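Local coordinates for protein translation initiation factor 4E (Ascaris suum, PDB 3M94) that binds the methylated guanosine cap at the 5' end of messenger RNA, including the trimethylguanosine cap, and so probably helps to start translation, at residues A[90-95]-A[118-123]. Numbering follows the deposited sequence.
With M7M (N,N,7-trimethylguanosine 5'-(trihydrogen diphosphate)), chain C.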
ATOM      1  N   GLN A  90       1.113 -17.964  -0.096  1.00 24.27           N
ATOM      2  CA  GLN A  90       0.834 -17.842   1.343  1.00 24.49           C
ATOM      3  C   GLN A  90       1.000 -16.433   1.939  1.00 23.60           C
ATOM      4  O   GLN A  90       0.476 -16.159   3.011  1.00 23.42           O
ATOM      5  CB  GLN A  90       1.599 -18.899   2.171  1.00 25.03           C
ATOM      6  CG  GLN A  90       3.009 -19.263   1.687  1.00 27.29           C
ATOM      7  CD  GLN A  90       3.033 -20.302   0.555  1.00 30.02           C
ATOM      8  OE1 GLN A  90       2.094 -21.092   0.379  1.00 31.11           O
ATOM      9  NE2 GLN A  90       4.118 -20.301  -0.214  1.00 30.80           N
ATOM     10  N   LEU A  91       1.704 -15.539   1.245  1.00 22.79           N
ATOM     11  CA  LEU A  91       1.979 -14.196   1.781  1.00 22.08           C
ATOM     12  C   LEU A  91       1.287 -13.030   1.053  1.00 21.56           C
ATOM     13  O   LEU A  91       0.956 -12.025   1.686  1.00 21.57           O
ATOM     14  CB  LEU A  91       3.487 -13.924   1.862  1.00 22.01           C
ATOM     15  CG  LEU A  91       4.383 -14.812   2.743  1.00 23.35           C
ATOM     16  CD1 LEU A  91       5.871 -14.476   2.543  1.00 22.98           C
ATOM     17  CD2 LEU A  91       3.999 -14.721   4.221  1.00 22.09           C
ATOM     18  N   LEU A  92       1.080 -13.142  -0.260  1.00 20.61           N
ATOM     19  CA  LEU A  92       0.591 -11.992  -1.036  1.00 20.14           C
ATOM     20  C   LEU A  92      -0.714 -11.354  -0.484  1.00 20.37           C
ATOM     21  O   LEU A  92      -0.717 -10.171  -0.109  1.00 19.72           O
ATOM     22  CB  LEU A  92       0.478 -12.302  -2.530  1.00 19.79           C
ATOM     23  CG  LEU A  92       0.211 -11.043  -3.367  1.00 19.58           C
ATOM     24  CD1 LEU A  92       1.360 -10.030  -3.176  1.00 17.79           C
ATOM     25  CD2 LEU A  92       0.008 -11.363  -4.836  1.00 18.22           C
ATOM     26  N   ASP A  93      -1.788 -12.140  -0.404  1.00 20.17           N
ATOM     27  CA  ASP A  93      -3.081 -11.635   0.095  1.00 20.51           C
ATOM     28  C   ASP A  93      -3.052 -11.203   1.557  1.00 20.22           C
ATOM     29  O   ASP A  93      -3.683 -10.207   1.920  1.00 19.71           O
ATOM     30  CB  ASP A  93      -4.199 -12.654  -0.120  1.00 20.55           C
ATOM     31  CG  ASP A  93      -4.430 -12.962  -1.581  1.00 21.98           C
ATOM     32  OD1 ASP A  93      -4.031 -12.147  -2.445  1.00 22.42           O
ATOM     33  OD2 ASP A  93      -4.992 -14.043  -1.862  1.00 25.40           O
ATOM     34  N   HIS A  94      -2.325 -11.951   2.382  1.00 19.92           N
ATOM     35  CA  HIS A  94      -2.154 -11.614   3.793  1.00 20.01           C
ATOM     36  C   HIS A  94      -1.448 -10.261   3.947  1.00 19.65           C
ATOM     37  O   HIS A  94      -1.938  -9.387   4.648  1.00 19.19           O
ATOM     38  CB  HIS A  94      -1.382 -12.724   4.512  1.00 20.18           C
ATOM     39  CG  HIS A  94      -1.208 -12.493   5.981  1.00 22.14           C
ATOM     40  ND1 HIS A  94      -2.191 -12.788   6.903  1.00 24.38           N
ATOM     41  CD2 HIS A  94      -0.154 -12.020   6.692  1.00 24.51           C
ATOM     42  CE1 HIS A  94      -1.758 -12.490   8.117  1.00 24.97           C
ATOM     43  NE2 HIS A  94      -0.525 -12.019   8.017  1.00 25.47           N
ATOM     44  N   TYR A  95      -0.306 -10.096   3.279  1.00 19.24           N
ATOM     45  CA  TYR A  95       0.435  -8.834   3.301  1.00 18.68           C
ATOM     46  C   TYR A  95      -0.438  -7.642   2.884  1.00 18.54           C
ATOM     47  O   TYR A  95      -0.492  -6.639   3.589  1.00 18.30           O
ATOM     48  CB  TYR A  95       1.677  -8.924   2.410  1.00 18.40           C
ATOM     49  CG  TYR A  95       2.906  -9.585   3.036  1.00 19.11           C
ATOM     50  CD1 TYR A  95       4.115  -9.626   2.338  1.00 19.19           C
ATOM     51  CD2 TYR A  95       2.871 -10.147   4.323  1.00 19.09           C
ATOM     52  CE1 TYR A  95       5.270 -10.219   2.893  1.00 20.65           C
ATOM     53  CE2 TYR A  95       4.025 -10.739   4.894  1.00 19.72           C
ATOM     54  CZ  TYR A  95       5.218 -10.776   4.162  1.00 20.55           C
ATOM     55  OH  TYR A  95       6.361 -11.347   4.696  1.00 22.37           O
ATOM     56  N   ALA A 118      -1.340   2.677  -0.408  1.00 17.13           N
ATOM     57  CA  ALA A 118      -0.665   1.388  -0.609  1.00 16.41           C
ATOM     58  C   ALA A 118      -0.794   0.877  -2.042  1.00 16.41           C
ATOM     59  O   ALA A 118      -1.770   1.183  -2.738  1.00 16.01           O
ATOM     60  CB  ALA A 118      -1.230   0.363   0.339  1.00 16.02           C
ATOM     61  N   VAL A 119       0.170   0.053  -2.453  1.00 16.07           N
ATOM     62  CA  VAL A 119       0.183  -0.510  -3.798  1.00 16.25           C
ATOM     63  C   VAL A 119       0.593  -1.977  -3.771  1.00 16.19           C
ATOM     64  O   VAL A 119       1.601  -2.346  -3.141  1.00 14.71           O
ATOM     65  CB  VAL A 119       1.204   0.224  -4.707  1.00 16.04           C
ATOM     66  CG1 VAL A 119       1.165  -0.323  -6.158  1.00 17.35           C
ATOM     67  CG2 VAL A 119       0.974   1.722  -4.685  1.00 16.74           C
ATOM     68  N   VAL A 120      -0.177  -2.813  -4.465  1.00 15.99           N
ATOM     69  CA  VAL A 120       0.300  -4.141  -4.780  1.00 15.77           C
ATOM     70  C   VAL A 120       0.473  -4.288  -6.294  1.00 16.57           C
ATOM     71  O   VAL A 120      -0.465  -4.040  -7.060  1.00 15.81           O
ATOM     72  CB  VAL A 120      -0.570  -5.267  -4.152  1.00 15.95           C
ATOM     73  CG1 VAL A 120      -2.052  -5.111  -4.508  1.00 16.04           C
ATOM     74  CG2 VAL A 120      -0.037  -6.670  -4.558  1.00 15.14           C
ATOM     75  N   ASN A 121       1.687  -4.659  -6.709  1.00 16.69           N
ATOM     76  CA  ASN A 121       1.984  -4.975  -8.104  1.00 17.81           C
ATOM     77  C   ASN A 121       2.098  -6.487  -8.220  1.00 18.02           C
ATOM     78  O   ASN A 121       2.908  -7.101  -7.524  1.00 17.82           O
ATOM     79  CB  ASN A 121       3.303  -4.320  -8.554  1.00 17.92           C
ATOM     80  CG  ASN A 121       3.356  -2.828  -8.236  1.00 19.64           C
ATOM     81  OD1 ASN A 121       4.155  -2.396  -7.409  1.00 21.22           O
ATOM     82  ND2 ASN A 121       2.497  -2.037  -8.888  1.00 19.62           N
ATOM     83  N   VAL A 122       1.272  -7.090  -9.072  1.00 18.53           N
ATOM     84  CA  VAL A 122       1.335  -8.526  -9.301  1.00 18.90           C
ATOM     85  C   VAL A 122       2.177  -8.742 -10.550  1.00 20.33           C
ATOM     86  O   VAL A 122       1.816  -8.259 -11.639  1.00 19.66           O
ATOM     87  CB  VAL A 122      -0.073  -9.156  -9.449  1.00 18.59           C
ATOM     88  CG1 VAL A 122       0.003 -10.556 -10.023  1.00 19.05           C
ATOM     89  CG2 VAL A 122      -0.788  -9.189  -8.121  1.00 19.05           C
ATOM     90  N   ARG A 123       3.297  -9.457 -10.389  1.00 21.32           N
ATOM     91  CA  ARG A 123       4.255  -9.657 -11.474  1.00 22.88           C
ATOM     92  C   ARG A 123       4.736 -11.125 -11.592  1.00 23.96           C
ATOM     93  O   ARG A 123       4.647 -11.902 -10.631  1.00 24.74           O
ATOM     94  CB  ARG A 123       5.463  -8.710 -11.301  1.00 23.06           C
ATOM     95  CG  ARG A 123       5.151  -7.198 -11.252  1.00 22.68           C
ATOM     96  CD  ARG A 123       4.618  -6.660 -12.589  1.00 21.90           C
ATOM     97  NE  ARG A 123       4.262  -5.233 -12.539  1.00 22.05           N
ATOM     98  CZ  ARG A 123       3.084  -4.735 -12.144  1.00 21.68           C
ATOM     99  NH1 ARG A 123       2.095  -5.527 -11.736  1.00 20.02           N
ATOM    100  NH2 ARG A 123       2.891  -3.422 -12.158  1.00 21.49           N
TER
HETATM  101  OAX M7M C   1       8.824  -2.862 -13.460  1.00 95.53           O
HETATM  102  OAY M7M C   1       7.621  -4.432 -11.984  1.00 96.02           O
HETATM  103  PAZ M7M C   1       7.413  -3.185 -12.768  1.00 96.02           P
HETATM  104  OBA M7M C   1       6.349  -3.151 -13.811  1.00 95.86           O
HETATM  105  OBB M7M C   1       3.139   7.035 -11.926  1.00 88.92           O
HETATM  106  CBC M7M C   1       3.459   4.448 -11.047  1.00 88.85           C
HETATM  107  OBD M7M C   1       7.132  -1.976 -11.752  1.00 94.84           O
HETATM  108  NBE M7M C   1       3.374   7.461 -14.109  1.00 89.59           N
HETATM  109  CBF M7M C   1       3.368   6.629 -13.074  1.00 89.36           C
HETATM  110  CBG M7M C   1       3.642   5.322 -13.348  1.00 89.17           C
HETATM  111  NBH M7M C   1       3.696   4.339 -12.492  1.00 88.98           N
HETATM  112  CBI M7M C   1       3.989   3.252 -13.183  1.00 89.06           C
HETATM  113  OBJ M7M C   1       4.649  -2.081 -11.541  1.00 92.92           O
HETATM  114  PBK M7M C   1       5.764  -1.143 -11.691  1.00 93.19           P
HETATM  115  OBL M7M C   1       5.969  -0.013 -10.753  1.00 92.35           O
HETATM  116  CBM M7M C   1       3.632   7.003 -15.331  1.00 89.60           C
HETATM  117  NBN M7M C   1       3.899   5.724 -15.602  1.00 89.15           N
HETATM  118  CBO M7M C   1       3.904   4.861 -14.592  1.00 89.09           C
HETATM  119  NBP M7M C   1       4.107   3.573 -14.462  1.00 89.37           N
HETATM  120  CBQ M7M C   1       4.429   2.646 -15.544  1.00 90.31           C
HETATM  121  OBR M7M C   1       4.571   1.324 -15.061  1.00 90.49           O
HETATM  122  CBS M7M C   1       5.930   0.935 -14.963  1.00 91.15           C
HETATM  123  CBT M7M C   1       6.260   0.613 -13.523  1.00 91.62           C
HETATM  124  OBU M7M C   1       5.676  -0.618 -13.181  1.00 92.80           O
HETATM  125  NBV M7M C   1       3.618   7.901 -16.301  1.00 90.08           N
HETATM  126  CBW M7M C   1       3.885   7.495 -17.654  1.00 90.33           C
HETATM  127  CBX M7M C   1       5.769   3.058 -16.069  1.00 90.88           C
HETATM  128  CBY M7M C   1       6.714   2.167 -15.311  1.00 91.33           C
HETATM  129  CBZ M7M C   1       3.336   9.277 -15.971  1.00 90.17           C
HETATM  130  OCA M7M C   1       5.762   2.757 -17.452  1.00 90.86           O
HETATM  131  OCB M7M C   1       7.852   1.808 -16.075  1.00 92.18           O
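Val122 meets Leu92 with its side chain and, through its carbonyl oxygen, holds Arg123 in place: Arg123 NH1 donates to Val122 O over 2.7 Å. The oxygen lies almost in the guanidinium plane, yet the donor stands well above the carbonyl plane, 61° out of it. The same NH1 also bonds to Ser55 O, while NH2 forms a salt bridge with Asp56, whose carboxylate takes a hydrogen bond from Asn121 ND2 as well. Asn121 CB sits 3.5 Å above one guanidinium face, offset toward its rim. Held in this way, and with its chain bent at chi2, Arg123 directs NE at the cap analogue, where it makes a nearly straight bond to the phosphate oxygen OBA (3.2 Å, 170°). Lys128 NZ and Trp68 N give the ligand further hydrogen bonds.

Toward helix 88-104 the contact between the two segments is apolar. Leu92, on that helix, swings CG anti to its backbone N (chi1 -170°), sending its two methyls to different valines: CD1 packs against Val120 CG2 at 3.9 Å, and CD2 against Val122 CG2 at 4.0 Å, the latter pair of side chains crossing at about a right angle. Trp96, a turn further along the helix, also touches Val120. No hydrogen bond links the two segments, so buried methyl packing joins them.

The end of strand 115-121 and the residues just beyond it thus divide their work, as in the eIF4E fold generally: helices back one face of the curved sheet, and the cap binds on the other. Arg123's positive charge, tempered by Asp56, probably favours the diphosphate electrostatically.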